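Local coordinates for protein prepilin (Salmonella typhi, PDB 3FHV) that probably builds, as the pilin PilS, the type IVb pili of the typhoid bacterium, and interacts with the host cystic fibrosis transmembrane conductance regulator, at residues K118-N123 and G146-V151; A37-T42 and I73-D78; N13-A18 and T106-S111. All blocks are in the same frame, centred on the assembly; numbering follows the deposited sequence.

The three contacts tie together one globular pilin head, an antiparallel sheet with helices packed on it. Along the chain, helix 8-25 (contact 3) comes first, then helix 36-45 and strand 72-78, which make contact 2; helix 98-111 completes contact 3, and contact 1 follows at strands 116-119, 122-124 and 148-154. Contact centres are about 15 to 18 Å apart. Contacts 1 and 2 sit on different strands of the same sheet, whereas contacts 2 and 3 touch directly, L17 and Y14 packing on V75 and I73. Helix 8-25 thus meets both strand 72-78, which helix 36-45 covers, and helix 98-111, which leads into contact 1.

Contact 1 of 3, residues K118-N123 and G146-V151; sequences KINGNN and GTNTLV
K118 and I119 pair with V151 and L150 in the antiparallel sheet of the pilin head, where strand 116-119 lies beside strand 148-154 just before the chain doubles back. K118 and V151 form a hydrogen-bonded pair: K118 N donates to V151 O at 2.8 Å, and V151 N donates to K118 O at 2.9 Å. One step on, I119 and L150 are a non-hydrogen-bonded pair, and then N120 N reaches T149 O at 2.8 Å in a nearly straight bond of 170°. A water bridges this end, donating to both N120 O and T149 O.

The two faces differ. On one, K118 and V151 lie side by side, CB of K118 against CB of V151 at 3.8 Å, before the extended lysine chain carries its amine away from the strand. On the other, I119 and L150 also run side by side, with CG1 of I119 3.6 Å from CD2 of L150. The isoleucine CG1 is anti to the carbonyl carbon (chi1 -60°), and its side chain packs on C101 and C138, the two halves of a disulfide. N148, on this same side, gives its ND2 to V96 O while its OD1 accepts from T139 N, so both ends of the buried amide are satisfied.

Beyond I119 the chain makes a type II' turn, with N120 at positive phi (55°). I119 O is gripped twice, by N122 N and by N122 ND2, the latter at 3.0 Å. This is a tight two-residue beta hairpin whose first strand joins the main sheet, packed against the cystine that bounds the D-region in type IV pilins.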
loop_
_atom_site.group_PDB
_atom_site.type_symbol
_atom_site.label_atom_id
_atom_site.label_comp_id
_atom_site.label_asym_id
_atom_site.label_seq_id
_atom_site.Cartn_x
_atom_site.Cartn_y
_atom_site.Cartn_z
ATOM N N LYS A 118 -6.355 16.951 13.368
ATOM C CA LYS A 118 -7.212 17.287 14.492
ATOM C C LYS A 118 -7.116 16.253 15.602
ATOM O O LYS A 118 -7.165 15.051 15.350
ATOM C CB LYS A 118 -8.672 17.364 14.051
ATOM C CG LYS A 118 -8.946 18.231 12.841
ATOM C CD LYS A 118 -10.448 18.286 12.575
ATOM C CE LYS A 118 -10.780 19.122 11.347
ATOM N NZ LYS A 118 -12.248 19.175 11.123
ATOM N N ILE A 119 -6.977 16.729 16.830
ATOM C CA ILE A 119 -6.935 15.839 17.987
ATOM C C ILE A 119 -8.118 16.285 18.827
ATOM O O ILE A 119 -8.104 17.378 19.399
ATOM C CB ILE A 119 -5.637 15.992 18.799
ATOM C CG1 ILE A 119 -4.427 15.674 17.918
ATOM C CG2 ILE A 119 -5.659 15.026 20.002
ATOM C CD1 ILE A 119 -3.096 15.808 18.637
ATOM N N ASN A 120 -9.149 15.446 18.873
ATOM C CA ASN A 120 -10.365 15.767 19.605
ATOM C C ASN A 120 -10.880 17.117 19.083
ATOM O O ASN A 120 -11.024 17.284 17.871
ATOM C CB ASN A 120 -10.054 15.779 21.102
ATOM C CG ASN A 120 -9.581 14.412 21.591
ATOM O OD1 ASN A 120 -8.641 14.292 22.390
ATOM N ND2 ASN A 120 -10.238 13.372 21.107
ATOM N N GLY A 121 -11.136 18.082 19.960
ATOM C CA GLY A 121 -11.640 19.361 19.475
ATOM C C GLY A 121 -10.565 20.367 19.090
ATOM O O GLY A 121 -10.830 21.562 19.048
ATOM N N ASN A 122 -9.362 19.895 18.790
ATOM C CA ASN A 122 -8.260 20.787 18.434
ATOM C C ASN A 122 -7.865 20.593 16.978
ATOM O O ASN A 122 -7.297 19.565 16.622
ATOM C CB ASN A 122 -7.070 20.503 19.345
ATOM C CG ASN A 122 -7.428 20.631 20.810
ATOM O OD1 ASN A 122 -7.554 21.734 21.322
ATOM N ND2 ASN A 122 -7.610 19.500 21.484
ATOM N N ASN A 123 -8.147 21.594 16.151
ATOM C CA ASN A 123 -7.855 21.509 14.726
ATOM C C ASN A 123 -6.611 22.267 14.296
ATOM O O ASN A 123 -6.625 23.489 14.130
ATOM C CB ASN A 123 -9.068 21.997 13.930
ATOM C CG ASN A 123 -8.927 21.759 12.443
ATOM O OD1 ASN A 123 -7.906 21.247 11.972
ATOM N ND2 ASN A 123 -9.955 22.136 11.687
ATOM N N GLY A 146 -9.300 3.662 24.675
ATOM C CA GLY A 146 -8.808 4.957 24.237
ATOM C C GLY A 146 -9.939 5.963 24.151
ATOM O O GLY A 146 -11.073 5.589 23.861
ATOM N N THR A 147 -9.636 7.237 24.396
ATOM C CA THR A 147 -10.650 8.276 24.359
ATOM C C THR A 147 -10.384 9.358 23.316
ATOM O O THR A 147 -11.058 10.377 23.309
ATOM C CB THR A 147 -10.787 8.970 25.740
ATOM O OG1 THR A 147 -9.527 9.541 26.129
ATOM C CG2 THR A 147 -11.234 7.963 26.799
ATOM N N ASN A 148 -9.428 9.130 22.420
ATOM C CA ASN A 148 -9.092 10.135 21.418
ATOM C C ASN A 148 -9.623 9.897 20.015
ATOM O O ASN A 148 -9.660 8.761 19.531
ATOM C CB ASN A 148 -7.570 10.298 21.348
ATOM C CG ASN A 148 -6.982 10.800 22.649
ATOM O OD1 ASN A 148 -7.204 11.944 23.036
ATOM N ND2 ASN A 148 -6.225 9.942 23.336
ATOM N N THR A 149 -10.051 10.986 19.378
ATOM C CA THR A 149 -10.528 10.958 18.001
ATOM C C THR A 149 -9.520 11.791 17.204
ATOM O O THR A 149 -9.303 12.957 17.511
ATOM C CB THR A 149 -11.917 11.620 17.848
ATOM O OG1 THR A 149 -12.871 10.921 18.648
ATOM C CG2 THR A 149 -12.375 11.586 16.385
ATOM N N LEU A 150 -8.905 11.187 16.194
ATOM C CA LEU A 150 -7.939 11.890 15.360
ATOM C C LEU A 150 -8.546 12.050 13.978
ATOM O O LEU A 150 -9.220 11.145 13.478
ATOM C CB LEU A 150 -6.624 11.097 15.258
ATOM C CG LEU A 150 -5.765 10.924 16.525
ATOM C CD1 LEU A 150 -4.531 10.064 16.215
ATOM C CD2 LEU A 150 -5.332 12.288 17.024
ATOM N N VAL A 151 -8.345 13.214 13.374
ATOM C CA VAL A 151 -8.850 13.446 12.027
ATOM C C VAL A 151 -7.721 13.989 11.166
ATOM O O VAL A 151 -7.026 14.921 11.562
ATOM C CB VAL A 151 -10.023 14.459 12.002
ATOM C CG1 VAL A 151 -10.582 14.556 10.588
ATOM C CG2 VAL A 151 -11.116 14.027 12.966
HETATM O O HOH W 1 -10.975 14.910 16.344
#

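Contact 2 of 3, residues A37-T42 and I73-D78; sequences AKMTDT and IVVAPD
T40 and V75 supply the polar link between helix 36-45 and strand 72-78. V75 N donates to T40 OG1 at 2.8 Å, with an N-H...O angle of 162°. The hydroxyl sits there because OG1 is anti to the carbonyl carbon of its own residue (chi1 -64°), beside the backbone N, and from this position it also bonds to G36 O one turn back in the helix. One side-chain oxygen therefore serves a strand amide and a helix carbonyl together. V74 and A76 bond to T92 and T90 of strand 88-96, and I73 pairs with L65 of strand 62-66; the amide of V75, between them, is taken up by the helix instead.

Apolar packing rests on M39. Its CG is anti to the backbone N and the chain stays extended, crossing the V75 side chain at about a right angle. SD touches CG1 of V75 at 3.8 Å and continues onto the following backbone, 3.6 Å from A76 C, with CD of the P77 ring 3.8 Å away. Nearer the helix, CB of M39 stands 3.5 Å from V75 O. F33, F89 and M25 also touch the buried M39 side chain. V74 adds a smaller touch, its CG1 coming to 3.8 Å from T40 OG1.

The backbones come close as well: the axes of the short segments 37-42 and 73-78 approach to 6.4 Å, their directions 116° apart, and V75 packs on L17 of helix 8-25 as it meets M39. A short helix from the segment between the long N-terminal helix and the sheet, laid against the sheet in this way, belongs to the alpha-beta loop region of the type IV pilin fold.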
loop_
_atom_site.group_PDB
_atom_site.type_symbol
_atom_site.label_atom_id
_atom_site.label_comp_id
_atom_site.label_asym_id
_atom_site.label_seq_id
_atom_site.Cartn_x
_atom_site.Cartn_y
_atom_site.Cartn_z
ATOM N N ALA A 37 -19.637 6.295 5.002
ATOM C CA ALA A 37 -19.948 4.877 4.870
ATOM C C ALA A 37 -19.714 4.384 3.448
ATOM O O ALA A 37 -19.121 3.325 3.245
ATOM C CB ALA A 37 -21.389 4.618 5.278
ATOM N N LYS A 38 -20.168 5.156 2.464
ATOM C CA LYS A 38 -20.015 4.768 1.063
ATOM C C LYS A 38 -18.593 4.921 0.551
ATOM O O LYS A 38 -18.080 4.063 -0.163
ATOM C CB LYS A 38 -20.952 5.591 0.177
ATOM C CG LYS A 38 -20.842 5.264 -1.303
ATOM C CD LYS A 38 -21.206 3.807 -1.561
ATOM C CE LYS A 38 -21.220 3.475 -3.047
ATOM N NZ LYS A 38 -21.605 2.051 -3.250
ATOM N N MET A 39 -17.959 6.028 0.906
ATOM C CA MET A 39 -16.593 6.287 0.470
ATOM C C MET A 39 -15.635 5.249 1.055
ATOM O O MET A 39 -14.715 4.780 0.367
ATOM C CB MET A 39 -16.171 7.698 0.899
ATOM C CG MET A 39 -14.771 8.096 0.460
ATOM S SD MET A 39 -14.456 9.846 0.754
ATOM C CE MET A 39 -13.094 10.122 -0.383
ATOM N N THR A 40 -15.862 4.897 2.318
ATOM C CA THR A 40 -15.015 3.924 3.001
ATOM C C THR A 40 -15.220 2.528 2.404
ATOM O O THR A 40 -14.261 1.791 2.202
ATOM C CB THR A 40 -15.300 3.919 4.520
ATOM O OG1 THR A 40 -14.955 5.199 5.074
ATOM C CG2 THR A 40 -14.476 2.841 5.229
ATOM N N ASP A 41 -16.463 2.172 2.100
ATOM C CA ASP A 41 -16.730 0.861 1.509
ATOM C C ASP A 41 -16.059 0.736 0.135
ATOM O O ASP A 41 -15.480 -0.302 -0.186
ATOM C CB ASP A 41 -18.234 0.621 1.356
ATOM C CG ASP A 41 -18.531 -0.640 0.571
ATOM O OD1 ASP A 41 -18.481 -1.740 1.159
ATOM O OD2 ASP A 41 -18.786 -0.528 -0.648
ATOM N N THR A 42 -16.136 1.798 -0.670
ATOM C CA THR A 42 -15.524 1.804 -1.997
ATOM C C THR A 42 -14.013 1.586 -1.888
ATOM O O THR A 42 -13.432 0.802 -2.648
ATOM C CB THR A 42 -15.787 3.139 -2.739
ATOM O OG1 THR A 42 -17.200 3.388 -2.802
ATOM C CG2 THR A 42 -15.226 3.086 -4.148
ATOM N N ILE A 73 -12.744 3.497 11.793
ATOM C CA ILE A 73 -11.988 4.396 10.922
ATOM C C ILE A 73 -12.968 4.742 9.803
ATOM O O ILE A 73 -13.588 3.848 9.224
ATOM C CB ILE A 73 -10.756 3.705 10.272
ATOM C CG1 ILE A 73 -9.745 3.279 11.342
ATOM C CG2 ILE A 73 -10.077 4.673 9.279
ATOM C CD1 ILE A 73 -8.613 2.429 10.795
ATOM N N VAL A 74 -13.122 6.027 9.516
ATOM C CA VAL A 74 -14.018 6.449 8.447
ATOM C C VAL A 74 -13.350 7.476 7.532
ATOM O O VAL A 74 -12.764 8.456 8.003
ATOM C CB VAL A 74 -15.320 7.074 9.005
ATOM C CG1 VAL A 74 -16.256 7.430 7.847
ATOM C CG2 VAL A 74 -16.004 6.104 9.970
ATOM N N VAL A 75 -13.417 7.219 6.228
ATOM C CA VAL A 75 -12.880 8.120 5.216
ATOM C C VAL A 75 -14.121 8.806 4.676
ATOM O O VAL A 75 -15.027 8.144 4.164
ATOM C CB VAL A 75 -12.185 7.358 4.070
ATOM C CG1 VAL A 75 -11.712 8.344 2.996
ATOM C CG2 VAL A 75 -10.991 6.571 4.624
ATOM N N ALA A 76 -14.172 10.127 4.794
ATOM C CA ALA A 76 -15.354 10.854 4.355
ATOM C C ALA A 76 -15.040 12.111 3.556
ATOM O O ALA A 76 -14.011 12.756 3.757
ATOM C CB ALA A 76 -16.217 11.208 5.569
ATOM N N PRO A 77 -15.940 12.472 2.627
ATOM C CA PRO A 77 -15.750 13.661 1.799
ATOM C C PRO A 77 -15.839 14.909 2.664
ATOM O O PRO A 77 -16.589 14.942 3.637
ATOM C CB PRO A 77 -16.901 13.568 0.804
ATOM C CG PRO A 77 -18.003 12.961 1.646
ATOM C CD PRO A 77 -17.257 11.852 2.370
ATOM N N ASP A 78 -15.061 15.926 2.317
ATOM C CA ASP A 78 -15.081 17.176 3.063
ATOM C C ASP A 78 -15.811 18.204 2.210
ATOM O O ASP A 78 -15.194 18.888 1.394
ATOM C CB ASP A 78 -13.655 17.656 3.351
ATOM C CG ASP A 78 -13.625 18.911 4.203
ATOM O OD1 ASP A 78 -14.295 19.898 3.831
ATOM O OD2 ASP A 78 -12.932 18.912 5.242
#

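Contact 3 of 3, residues N13-A18 and T106-S111; sequences NYQTLA and TGMSRS
S111 N bonds to G107 O at 2.8 Å within the turn of helix 98-111 that faces Q15 of helix 8-25. This belongs to the type IV pilin head, where the N-terminal helix lies on the antiparallel sheet and a second helix packs at its flank. The axes of the two short segments stay 11.1 Å apart and cross at -46°, so long side chains do the bridging.

Q15 is the main one. Its chain runs extended beyond CG, alongside M108, the two sliding past each other in opposite directions, with CG of Q15 3.5 Å from SD of M108. The amide end then meets S111: CD of Q15 is 3.4 Å from S111 OG, and NE2 is also 3.4 Å from that oxygen, but the angle is too poor for a hydrogen bond, so this is polar packing at an exposed margin.

M108 goes inward. It is bent at chi2 (-62°) and again at chi3, and it touches F152 and Y154 of strand 148-154. Y14, whose hydroxyl bonds to OG1 of T93, also meets the ring of F152, so both helices share that strand. N13 and T16, by contrast, pack on G56 and V54 of the second subunit. At the buried end of the contact, the M108 methyl CE stops 4.1 Å from CB of Y14.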
loop_
_atom_site.group_PDB
_atom_site.type_symbol
_atom_site.label_atom_id
_atom_site.label_comp_id
_atom_site.label_asym_id
_atom_site.label_seq_id
_atom_site.Cartn_x
_atom_site.Cartn_y
_atom_site.Cartn_z
ATOM N N ASN A 13 -0.514 2.821 8.050
ATOM C CA ASN A 13 -1.847 2.509 7.539
ATOM C C ASN A 13 -2.601 3.765 7.135
ATOM O O ASN A 13 -3.208 3.808 6.067
ATOM C CB ASN A 13 -2.672 1.716 8.572
ATOM C CG ASN A 13 -2.351 0.229 8.560
ATOM O OD1 ASN A 13 -1.905 -0.309 7.547
ATOM N ND2 ASN A 13 -2.608 -0.445 9.676
ATOM N N TYR A 14 -2.563 4.793 7.979
ATOM C CA TYR A 14 -3.265 6.030 7.652
ATOM C C TYR A 14 -2.603 6.738 6.479
ATOM O O TYR A 14 -3.279 7.291 5.621
ATOM C CB TYR A 14 -3.307 6.967 8.866
ATOM C CG TYR A 14 -4.036 6.364 10.046
ATOM C CD1 TYR A 14 -5.303 5.794 9.888
ATOM C CD2 TYR A 14 -3.443 6.320 11.304
ATOM C CE1 TYR A 14 -5.956 5.180 10.964
ATOM C CE2 TYR A 14 -4.084 5.714 12.377
ATOM C CZ TYR A 14 -5.332 5.142 12.200
ATOM O OH TYR A 14 -5.945 4.510 13.250
ATOM N N GLN A 15 -1.277 6.718 6.438
ATOM C CA GLN A 15 -0.566 7.389 5.362
ATOM C C GLN A 15 -0.857 6.741 4.015
ATOM O O GLN A 15 -1.127 7.441 3.030
ATOM C CB GLN A 15 0.943 7.411 5.656
ATOM C CG GLN A 15 1.315 8.385 6.775
ATOM C CD GLN A 15 2.763 8.266 7.215
ATOM O OE1 GLN A 15 3.584 7.690 6.517
ATOM N NE2 GLN A 15 3.081 8.821 8.382
ATOM N N THR A 16 -0.825 5.412 3.972
ATOM C CA THR A 16 -1.094 4.706 2.728
ATOM C C THR A 16 -2.564 4.809 2.326
ATOM O O THR A 16 -2.871 4.928 1.141
ATOM C CB THR A 16 -0.668 3.208 2.806
ATOM O OG1 THR A 16 -1.238 2.589 3.962
ATOM C CG2 THR A 16 0.847 3.084 2.875
ATOM N N LEU A 17 -3.467 4.756 3.309
ATOM C CA LEU A 17 -4.897 4.873 3.036
ATOM C C LEU A 17 -5.140 6.236 2.383
ATOM O O LEU A 17 -5.907 6.350 1.426
ATOM C CB LEU A 17 -5.719 4.751 4.335
ATOM C CG LEU A 17 -7.245 4.917 4.216
ATOM C CD1 LEU A 17 -7.815 3.877 3.263
ATOM C CD2 LEU A 17 -7.888 4.808 5.594
ATOM N N ALA A 18 -4.466 7.264 2.888
ATOM C CA ALA A 18 -4.599 8.608 2.325
ATOM C C ALA A 18 -4.087 8.618 0.883
ATOM O O ALA A 18 -4.749 9.137 -0.010
ATOM C CB ALA A 18 -3.810 9.619 3.169
ATOM N N THR A 106 1.820 13.165 15.959
ATOM C CA THR A 106 3.099 13.786 15.640
ATOM C C THR A 106 3.696 13.167 14.385
ATOM O O THR A 106 4.299 13.862 13.566
ATOM C CB THR A 106 4.106 13.683 16.808
ATOM O OG1 THR A 106 4.316 12.309 17.162
ATOM C CG2 THR A 106 3.574 14.444 18.016
ATOM N N GLY A 107 3.513 11.863 14.224
ATOM C CA GLY A 107 4.033 11.193 13.042
ATOM C C GLY A 107 3.417 11.720 11.754
ATOM O O GLY A 107 4.121 11.933 10.760
ATOM N N MET A 108 2.103 11.934 11.766
ATOM C CA MET A 108 1.402 12.440 10.586
ATOM C C MET A 108 1.840 13.879 10.306
ATOM O O MET A 108 1.885 14.308 9.152
ATOM C CB MET A 108 -0.120 12.379 10.788
ATOM C CG MET A 108 -0.707 10.959 10.902
ATOM S SD MET A 108 -0.478 9.891 9.442
ATOM C CE MET A 108 -1.617 10.656 8.301
ATOM N N SER A 109 2.157 14.621 11.364
ATOM C CA SER A 109 2.620 15.998 11.206
ATOM C C SER A 109 3.974 15.998 10.490
ATOM O O SER A 109 4.175 16.726 9.519
ATOM C CB SER A 109 2.785 16.678 12.567
ATOM O OG SER A 109 3.330 17.983 12.413
ATOM N N ARG A 110 4.895 15.170 10.977
ATOM C CA ARG A 110 6.236 15.075 10.398
ATOM C C ARG A 110 6.207 14.520 8.981
ATOM O O ARG A 110 6.966 14.964 8.115
ATOM C CB ARG A 110 7.131 14.188 11.267
ATOM C CG ARG A 110 7.314 14.701 12.690
ATOM C CD ARG A 110 8.201 13.770 13.516
ATOM N NE ARG A 110 8.140 14.116 14.937
ATOM C CZ ARG A 110 8.760 13.450 15.908
ATOM N NH1 ARG A 110 9.502 12.385 15.627
ATOM N NH2 ARG A 110 8.638 13.857 17.167
ATOM N N SER A 111 5.345 13.538 8.752
ATOM C CA SER A 111 5.201 12.938 7.434
ATOM C C SER A 111 4.907 14.058 6.430
ATOM O O SER A 111 5.276 13.978 5.255
ATOM C CB SER A 111 4.057 11.922 7.453
ATOM O OG SER A 111 3.948 11.253 6.210
#